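PDB 2A6P: acid phosphatase from Mycobacterium tuberculosis, which removes phosphate from a broad range of phosphomonoesters, phosphorylated sugars among them, and can serve as a fructose-1,6-bisphosphatase in gluconeogenesis. Local coordinates for residues G19-S24 and V35-T40; R68-T73 and V150-F155. All blocks are in the same frame, centred on the assembly; numbering follows the deposited sequence.

Both contacts belong to the histidine phosphatase fold, in which a central mixed sheet carries the catalytic residues at the ends of its parallel strands. Interaction 1 comes first along the chain and closes within the loop between strand 13-17 and helix 39-53; interaction 2 follows, bringing helix 68-76 against the end of strand 147-151, a neighbour of strand 13-17 in the sheet. Their centres lie about 11 Å apart, one at the surface and the other buried. They meet directly where Leu37 CD2 packs on Arg69 O, at 3.6 Å. Together they probably shape one side of the pocket at His18, the probable phosphohistidine, interaction 1 through Gly19 and Thr21, interaction 2 through Arg69 and His152.

Interaction 1 of 2, residues G19-S24 and V35-T40; sequences GETAWS and VELTDT. With SO4 (sulfate ion), chain C.
One face of the Trp23 indole is covered by Val35, whose CG2 lies 3.7 Å above the plane in a CH-pi contact with the five-membered ring; Arg28 makes a cation-pi contact with the same indole. The other flat group, the Glu20 carboxylate, is used at OE2, on its anti side: Thr38 OG1 donates to Glu20 OE2 at 2.9 Å, somewhat out of the carboxylate plane, while Thr40 CB packs against that oxygen. Glu20 reaches this far because CG is anti to the backbone N (chi1 166°) and the chain runs extended beyond it. Thr38 also bonds through its backbone, N to Glu20 O at 3.0 Å, and its hydroxyl N-caps helix 39-53 by accepting from Gly41 N. Between these two ends sits Thr21. Its CB presses on Val35 CG1 at 3.5 Å, tight for two carbons, with the side chains crossing at about a right angle, and its CG2 lies 3.2 Å from Glu36 O. Thr21 OG1 accepts from Ser24 N at 3.1 Å, an ST motif, and Ser24 OG returns a bond by accepting from Thr21 N. The same Thr21 hydroxyl donates to sulfate O2 at 2.9 Å. This tetrahedral anion, probably from the crystallisation liquor and also bound by Arg17 and Thr30, is consistent with a phosphate-binding pocket near His18; the Ser24 N-H would probably polarise the Thr21 hydroxyl toward donating to it.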
ATOM      1  N   GLY A  19      16.937  -7.428  -3.534  1.00 13.29           N
ATOM      2  CA  GLY A  19      17.354  -6.476  -4.541  1.00 13.27           C
ATOM      3  C   GLY A  19      17.270  -7.024  -5.949  1.00 15.95           C
ATOM      4  O   GLY A  19      16.908  -8.192  -6.176  1.00 14.03           O
ATOM      5  N   GLU A  20      17.617  -6.153  -6.893  1.00 17.02           N
ATOM      6  CA  GLU A  20      17.615  -6.438  -8.323  1.00 18.95           C
ATOM      7  C   GLU A  20      18.616  -7.516  -8.778  1.00 19.39           C
ATOM      8  O   GLU A  20      19.697  -7.662  -8.204  1.00 18.75           O
ATOM      9  CB  GLU A  20      17.892  -5.125  -9.068  1.00 20.47           C
ATOM     10  CG  GLU A  20      18.253  -5.271 -10.533  1.00 24.58           C
ATOM     11  CD  GLU A  20      18.773  -3.966 -11.135  1.00 28.45           C
ATOM     12  OE1 GLU A  20      17.974  -3.006 -11.290  1.00 27.39           O
ATOM     13  OE2 GLU A  20      19.989  -3.899 -11.440  1.00 30.46           O
ATOM     14  N   THR A  21      18.231  -8.265  -9.808  1.00 19.75           N
ATOM     15  CA  THR A  21      19.079  -9.302 -10.392  1.00 21.28           C
ATOM     16  C   THR A  21      19.002  -9.118 -11.914  1.00 22.80           C
ATOM     17  O   THR A  21      18.194  -8.323 -12.408  1.00 24.72           O
ATOM     18  CB  THR A  21      18.585 -10.733 -10.046  1.00 21.01           C
ATOM     19  OG1 THR A  21      17.295 -10.956 -10.636  1.00 20.32           O
ATOM     20  CG2 THR A  21      18.497 -10.925  -8.524  1.00 19.65           C
ATOM     21  N   ALA A  22      19.838  -9.841 -12.652  1.00 22.87           N
ATOM     22  CA  ALA A  22      19.832  -9.758 -14.112  1.00 24.42           C
ATOM     23  C   ALA A  22      18.491 -10.209 -14.693  1.00 25.32           C
ATOM     24  O   ALA A  22      18.103  -9.765 -15.775  1.00 28.17           O
ATOM     25  CB  ALA A  22      20.963 -10.617 -14.692  1.00 23.77           C
ATOM     26  N   TRP A  23      17.788 -11.090 -13.976  1.00 24.55           N
ATOM     27  CA  TRP A  23      16.493 -11.602 -14.428  1.00 23.53           C
ATOM     28  C   TRP A  23      15.322 -10.664 -14.107  1.00 24.35           C
ATOM     29  O   TRP A  23      14.421 -10.481 -14.931  1.00 23.37           O
ATOM     30  CB  TRP A  23      16.230 -12.982 -13.814  1.00 23.84           C
ATOM     31  CG  TRP A  23      16.954 -14.122 -14.485  1.00 22.86           C
ATOM     32  CD1 TRP A  23      18.194 -14.084 -15.063  1.00 23.19           C
ATOM     33  CD2 TRP A  23      16.494 -15.479 -14.613  1.00 22.24           C
ATOM     34  NE1 TRP A  23      18.532 -15.333 -15.542  1.00 23.26           N
ATOM     35  CE2 TRP A  23      17.507 -16.207 -15.277  1.00 22.56           C
ATOM     36  CE3 TRP A  23      15.323 -16.150 -14.229  1.00 20.60           C
ATOM     37  CZ2 TRP A  23      17.384 -17.574 -15.567  1.00 21.93           C
ATOM     38  CZ3 TRP A  23      15.202 -17.509 -14.518  1.00 20.44           C
ATOM     39  CH2 TRP A  23      16.228 -18.205 -15.180  1.00 21.88           C
ATOM     40  N   SER A  24      15.330 -10.068 -12.920  1.00 24.13           N
ATOM     41  CA  SER A  24      14.240  -9.171 -12.536  1.00 25.52           C
ATOM     42  C   SER A  24      14.150  -7.956 -13.445  1.00 26.00           C
ATOM     43  O   SER A  24      13.054  -7.515 -13.793  1.00 25.80           O
ATOM     44  CB  SER A  24      14.390  -8.707 -11.085  1.00 23.51           C
ATOM     45  OG  SER A  24      15.515  -7.872 -10.923  1.00 26.74           O
ATOM     46  N   VAL A  35      19.762 -16.936  -8.980  1.00 27.20           N
ATOM     47  CA  VAL A  35      20.319 -15.790  -9.683  1.00 26.33           C
ATOM     48  C   VAL A  35      20.963 -14.873  -8.645  1.00 26.75           C
ATOM     49  O   VAL A  35      20.480 -14.761  -7.519  1.00 27.13           O
ATOM     50  CB  VAL A  35      19.211 -15.031 -10.454  1.00 26.39           C
ATOM     51  CG1 VAL A  35      19.781 -13.806 -11.135  1.00 28.00           C
ATOM     52  CG2 VAL A  35      18.588 -15.948 -11.485  1.00 27.14           C
ATOM     53  N   GLU A  36      22.058 -14.222  -9.017  1.00 25.95           N
ATOM     54  CA  GLU A  36      22.753 -13.331  -8.098  1.00 26.91           C
ATOM     55  C   GLU A  36      22.223 -11.900  -8.168  1.00 25.93           C
ATOM     56  O   GLU A  36      21.599 -11.508  -9.149  1.00 24.78           O
ATOM     57  CB  GLU A  36      24.251 -13.314  -8.420  1.00 29.58           C
ATOM     58  CG  GLU A  36      24.950 -14.651  -8.254  1.00 34.10           C
ATOM     59  CD  GLU A  36      25.036 -15.072  -6.798  1.00 37.33           C
ATOM     60  OE1 GLU A  36      24.531 -16.167  -6.465  1.00 39.16           O
ATOM     61  OE2 GLU A  36      25.608 -14.302  -5.990  1.00 39.46           O
ATOM     62  N   LEU A  37      22.471 -11.137  -7.108  1.00 24.14           N
ATOM     63  CA  LEU A  37      22.076  -9.739  -7.051  1.00 23.75           C
ATOM     64  C   LEU A  37      23.057  -9.006  -7.956  1.00 24.52           C
ATOM     65  O   LEU A  37      24.212  -9.411  -8.068  1.00 23.86           O
ATOM     66  CB  LEU A  37      22.238  -9.183  -5.632  1.00 22.33           C
ATOM     67  CG  LEU A  37      21.346  -9.657  -4.484  1.00 22.68           C
ATOM     68  CD1 LEU A  37      21.761  -8.911  -3.217  1.00 22.30           C
ATOM     69  CD2 LEU A  37      19.873  -9.390  -4.789  1.00 21.60           C
ATOM     70  N   THR A  38      22.612  -7.952  -8.624  1.00 24.77           N
ATOM     71  CA  THR A  38      23.530  -7.179  -9.457  1.00 24.84           C
ATOM     72  C   THR A  38      24.200  -6.211  -8.493  1.00 25.99           C
ATOM     73  O   THR A  38      23.840  -6.160  -7.317  1.00 27.03           O
ATOM     74  CB  THR A  38      22.784  -6.375 -10.516  1.00 24.45           C
ATOM     75  OG1 THR A  38      21.813  -5.533  -9.879  1.00 26.62           O
ATOM     76  CG2 THR A  38      22.079  -7.312 -11.481  1.00 24.51           C
ATOM     77  N   ASP A  39      25.183  -5.455  -8.962  1.00 27.63           N
ATOM     78  CA  ASP A  39      25.832  -4.499  -8.076  1.00 29.41           C
ATOM     79  C   ASP A  39      24.787  -3.484  -7.637  1.00 28.57           C
ATOM     80  O   ASP A  39      24.859  -2.932  -6.540  1.00 27.70           O
ATOM     81  CB  ASP A  39      26.991  -3.790  -8.786  1.00 33.34           C
ATOM     82  CG  ASP A  39      28.205  -4.683  -8.944  1.00 38.17           C
ATOM     83  OD1 ASP A  39      28.685  -5.224  -7.920  1.00 39.48           O
ATOM     84  OD2 ASP A  39      28.682  -4.847 -10.091  1.00 42.04           O
ATOM     85  N   THR A  40      23.816  -3.234  -8.508  1.00 28.01           N
ATOM     86  CA  THR A  40      22.751  -2.303  -8.193  1.00 29.54           C
ATOM     87  C   THR A  40      21.898  -2.978  -7.125  1.00 28.92           C
ATOM     88  O   THR A  40      21.351  -2.322  -6.242  1.00 29.30           O
ATOM     89  CB  THR A  40      21.886  -1.986  -9.438  1.00 30.21           C
ATOM     90  OG1 THR A  40      22.705  -1.393 -10.454  1.00 31.43           O
ATOM     91  CG2 THR A  40      20.775  -1.011  -9.082  1.00 30.91           C
TER
HETATM   92  S   SO4 C 204      13.324 -11.866  -9.356  1.00 41.53           S
HETATM   93  O1  SO4 C 204      13.112 -10.401  -9.128  1.00 43.69           O
HETATM   94  O2  SO4 C 204      14.841 -12.066  -9.626  1.00 44.06           O
HETATM   95  O3  SO4 C 204      13.045 -12.561  -8.159  1.00 44.41           O
HETATM   96  O4  SO4 C 204      12.680 -12.128 -10.614  1.00 46.25           O

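Interaction 2 of 2, residues R68-T73 and V150-F155; sequences RRTLDT and VSHGHF
Thr70, on the first turns of helix 68-76, faces the end of strand 147-151, where its CA comes within 6.3 Å of Ser151 CA. The Thr70 methyl does most of the touching: CG2 sits 3.4 Å from Ser151 O and 3.5 Å above the plane of the His152 imidazole, displaced toward the CE1-NE2 side of the ring, in a CH-pi contact. Thr70 OG1 lies between the backbone N and the carbonyl carbon (chi1 41°) and bonds to the carbonyls of Ser65 and Arg67, while CG2, anti to the carbonyl carbon, meets the ring. Val150 CG1 makes a van der Waals contact with Thr70 O at 3.6 Å. This is the histidine phosphatase arrangement, with a histidine just past a parallel strand and at the N-cap position of the following helix, 153-163; His152 probably stabilises the transition state, as in relatives, and its ring meets that of His18. Arg69 approaches the same imidazole at its edge, NE lying near the ring plane and 3.7 Å from His152 NE2, while NE2 stands over one face of the guanidinium; the two planes are 73° apart. Arg69 is held there by Thr33 O at NH1 and Gly31 O at NH2, and NE makes a long, weak ion pair with the sulfate. At the next turn Thr73 OG1 donates to Arg69 O at 2.7 Å, nearly along the C=O axis, and Thr73 N bonds to the same oxygen.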
ATOM      1  N   ARG A  68      19.809 -17.477  -2.495  1.00 18.57           N
ATOM      2  CA  ARG A  68      20.992 -16.694  -2.186  1.00 19.50           C
ATOM      3  C   ARG A  68      20.744 -15.187  -2.332  1.00 19.27           C
ATOM      4  O   ARG A  68      21.286 -14.387  -1.563  1.00 18.68           O
ATOM      5  CB  ARG A  68      22.163 -17.108  -3.078  1.00 23.43           C
ATOM      6  CG  ARG A  68      23.487 -16.494  -2.613  1.00 32.70           C
ATOM      7  CD  ARG A  68      23.793 -16.910  -1.160  1.00 38.57           C
ATOM      8  NE  ARG A  68      24.312 -15.807  -0.349  1.00 43.24           N
ATOM      9  CZ  ARG A  68      24.622 -15.906   0.943  1.00 45.46           C
ATOM     10  NH1 ARG A  68      24.469 -17.062   1.583  1.00 45.75           N
ATOM     11  NH2 ARG A  68      25.080 -14.843   1.599  1.00 46.15           N
ATOM     12  N   ARG A  69      19.930 -14.795  -3.310  1.00 17.07           N
ATOM     13  CA  ARG A  69      19.652 -13.373  -3.500  1.00 17.68           C
ATOM     14  C   ARG A  69      18.945 -12.754  -2.288  1.00 18.45           C
ATOM     15  O   ARG A  69      19.094 -11.558  -2.032  1.00 20.41           O
ATOM     16  CB  ARG A  69      18.825 -13.143  -4.781  1.00 15.83           C
ATOM     17  CG  ARG A  69      17.502 -13.913  -4.874  1.00 14.54           C
ATOM     18  CD  ARG A  69      16.871 -13.684  -6.244  1.00 14.16           C
ATOM     19  NE  ARG A  69      15.663 -14.473  -6.492  1.00 14.23           N
ATOM     20  CZ  ARG A  69      15.645 -15.768  -6.799  1.00 14.97           C
ATOM     21  NH1 ARG A  69      16.783 -16.441  -6.884  1.00 18.47           N
ATOM     22  NH2 ARG A  69      14.490 -16.379  -7.066  1.00 12.70           N
ATOM     23  N   THR A  70      18.164 -13.553  -1.556  1.00 17.72           N
ATOM     24  CA  THR A  70      17.474 -13.050  -0.369  1.00 17.56           C
ATOM     25  C   THR A  70      18.403 -13.117   0.845  1.00 19.37           C
ATOM     26  O   THR A  70      18.405 -12.211   1.683  1.00 19.95           O
ATOM     27  CB  THR A  70      16.158 -13.838  -0.059  1.00 17.77           C
ATOM     28  OG1 THR A  70      16.362 -15.240  -0.273  1.00 15.21           O
ATOM     29  CG2 THR A  70      15.005 -13.335  -0.942  1.00 15.55           C
ATOM     30  N   LEU A  71      19.202 -14.178   0.941  1.00 19.52           N
ATOM     31  CA  LEU A  71      20.135 -14.289   2.059  1.00 20.93           C
ATOM     32  C   LEU A  71      21.128 -13.137   1.947  1.00 21.96           C
ATOM     33  O   LEU A  71      21.460 -12.474   2.932  1.00 20.57           O
ATOM     34  CB  LEU A  71      20.880 -15.629   2.009  1.00 20.16           C
ATOM     35  CG  LEU A  71      20.056 -16.862   2.401  1.00 19.74           C
ATOM     36  CD1 LEU A  71      20.842 -18.124   2.094  1.00 20.40           C
ATOM     37  CD2 LEU A  71      19.706 -16.794   3.895  1.00 21.02           C
ATOM     38  N   ASP A  72      21.589 -12.905   0.723  1.00 22.93           N
ATOM     39  CA  ASP A  72      22.541 -11.838   0.436  1.00 25.27           C
ATOM     40  C   ASP A  72      21.967 -10.492   0.848  1.00 24.76           C
ATOM     41  O   ASP A  72      22.648  -9.682   1.489  1.00 25.66           O
ATOM     42  CB  ASP A  72      22.857 -11.800  -1.059  1.00 29.07           C
ATOM     43  CG  ASP A  72      24.337 -11.881  -1.340  1.00 33.46           C
ATOM     44  OD1 ASP A  72      25.106 -11.139  -0.690  1.00 37.22           O
ATOM     45  OD2 ASP A  72      24.726 -12.682  -2.217  1.00 34.81           O
ATOM     46  N   THR A  73      20.715 -10.248   0.467  1.00 23.14           N
ATOM     47  CA  THR A  73      20.055  -8.990   0.801  1.00 22.11           C
ATOM     48  C   THR A  73      20.031  -8.759   2.317  1.00 22.19           C
ATOM     49  O   THR A  73      20.364  -7.667   2.794  1.00 22.39           O
ATOM     50  CB  THR A  73      18.613  -8.962   0.257  1.00 21.60           C
ATOM     51  OG1 THR A  73      18.637  -9.081  -1.170  1.00 18.10           O
ATOM     52  CG2 THR A  73      17.922  -7.659   0.638  1.00 20.65           C
ATOM     53  N   VAL A 150      12.057 -11.569   4.771  1.00 17.42           N
ATOM     54  CA  VAL A 150      12.893 -11.150   3.642  1.00 15.40           C
ATOM     55  C   VAL A 150      12.510 -12.212   2.610  1.00 16.49           C
ATOM     56  O   VAL A 150      12.882 -13.379   2.747  1.00 14.99           O
ATOM     57  CB  VAL A 150      14.375 -11.231   3.975  1.00 14.75           C
ATOM     58  CG1 VAL A 150      15.217 -10.819   2.745  1.00 12.68           C
ATOM     59  CG2 VAL A 150      14.665 -10.342   5.181  1.00 13.16           C
ATOM     60  N   SER A 151      11.755 -11.805   1.591  1.00 15.12           N
ATOM     61  CA  SER A 151      11.234 -12.754   0.612  1.00 13.99           C
ATOM     62  C   SER A 151      11.223 -12.263  -0.845  1.00 13.16           C
ATOM     63  O   SER A 151      12.112 -11.513  -1.256  1.00 12.56           O
ATOM     64  CB  SER A 151       9.821 -13.165   1.087  1.00 12.59           C
ATOM     65  OG  SER A 151       9.173 -14.091   0.234  1.00 13.64           O
ATOM     66  N   HIS A 152      10.221 -12.694  -1.616  1.00 13.89           N
ATOM     67  CA  HIS A 152      10.111 -12.321  -3.026  1.00 12.28           C
ATOM     68  C   HIS A 152       8.856 -11.525  -3.414  1.00 12.86           C
ATOM     69  O   HIS A 152       7.930 -11.372  -2.618  1.00 11.15           O
ATOM     70  CB  HIS A 152      10.217 -13.578  -3.897  1.00 12.25           C
ATOM     71  CG  HIS A 152      11.455 -14.378  -3.642  1.00 12.23           C
ATOM     72  ND1 HIS A 152      11.593 -15.202  -2.544  1.00 13.12           N
ATOM     73  CD2 HIS A 152      12.623 -14.460  -4.322  1.00 11.05           C
ATOM     74  CE1 HIS A 152      12.791 -15.760  -2.561  1.00  8.59           C
ATOM     75  NE2 HIS A 152      13.436 -15.325  -3.628  1.00 13.53           N
ATOM     76  N   GLY A 153       8.843 -11.037  -4.656  1.00  9.83           N
ATOM     77  CA  GLY A 153       7.746 -10.220  -5.150  1.00 10.88           C
ATOM     78  C   GLY A 153       6.355 -10.789  -5.007  1.00 13.52           C
ATOM     79  O   GLY A 153       5.518 -10.244  -4.265  1.00 11.71           O
ATOM     80  N   HIS A 154       6.096 -11.887  -5.712  1.00 12.15           N
ATOM     81  CA  HIS A 154       4.779 -12.499  -5.660  1.00 13.95           C
ATOM     82  C   HIS A 154       4.429 -13.068  -4.295  1.00 13.99           C
ATOM     83  O   HIS A 154       3.331 -12.812  -3.796  1.00 15.00           O
ATOM     84  CB  HIS A 154       4.645 -13.553  -6.766  1.00 15.39           C
ATOM     85  CG  HIS A 154       4.597 -12.964  -8.147  1.00 18.29           C
ATOM     86  ND1 HIS A 154       4.915 -13.681  -9.281  1.00 19.56           N
ATOM     87  CD2 HIS A 154       4.268 -11.721  -8.572  1.00 18.66           C
ATOM     88  CE1 HIS A 154       4.785 -12.905 -10.342  1.00 17.53           C
ATOM     89  NE2 HIS A 154       4.394 -11.711  -9.938  1.00 18.03           N
ATOM     90  N   PHE A 155       5.342 -13.802  -3.664  1.00 12.30           N
ATOM     91  CA  PHE A 155       5.012 -14.352  -2.353  1.00 13.89           C
ATOM     92  C   PHE A 155       4.746 -13.267  -1.306  1.00 13.11           C
ATOM     93  O   PHE A 155       3.816 -13.386  -0.520  1.00 14.10           O
ATOM     94  CB  PHE A 155       6.088 -15.307  -1.831  1.00 12.83           C
ATOM     95  CG  PHE A 155       5.654 -16.055  -0.588  1.00 13.60           C
ATOM     96  CD1 PHE A 155       4.613 -16.979  -0.648  1.00 13.20           C
ATOM     97  CD2 PHE A 155       6.216 -15.763   0.661  1.00 13.50           C
ATOM     98  CE1 PHE A 155       4.130 -17.599   0.524  1.00 15.51           C
ATOM     99  CE2 PHE A 155       5.736 -16.381   1.836  1.00 13.18           C
ATOM    100  CZ  PHE A 155       4.697 -17.294   1.765  1.00 11.76           C
TER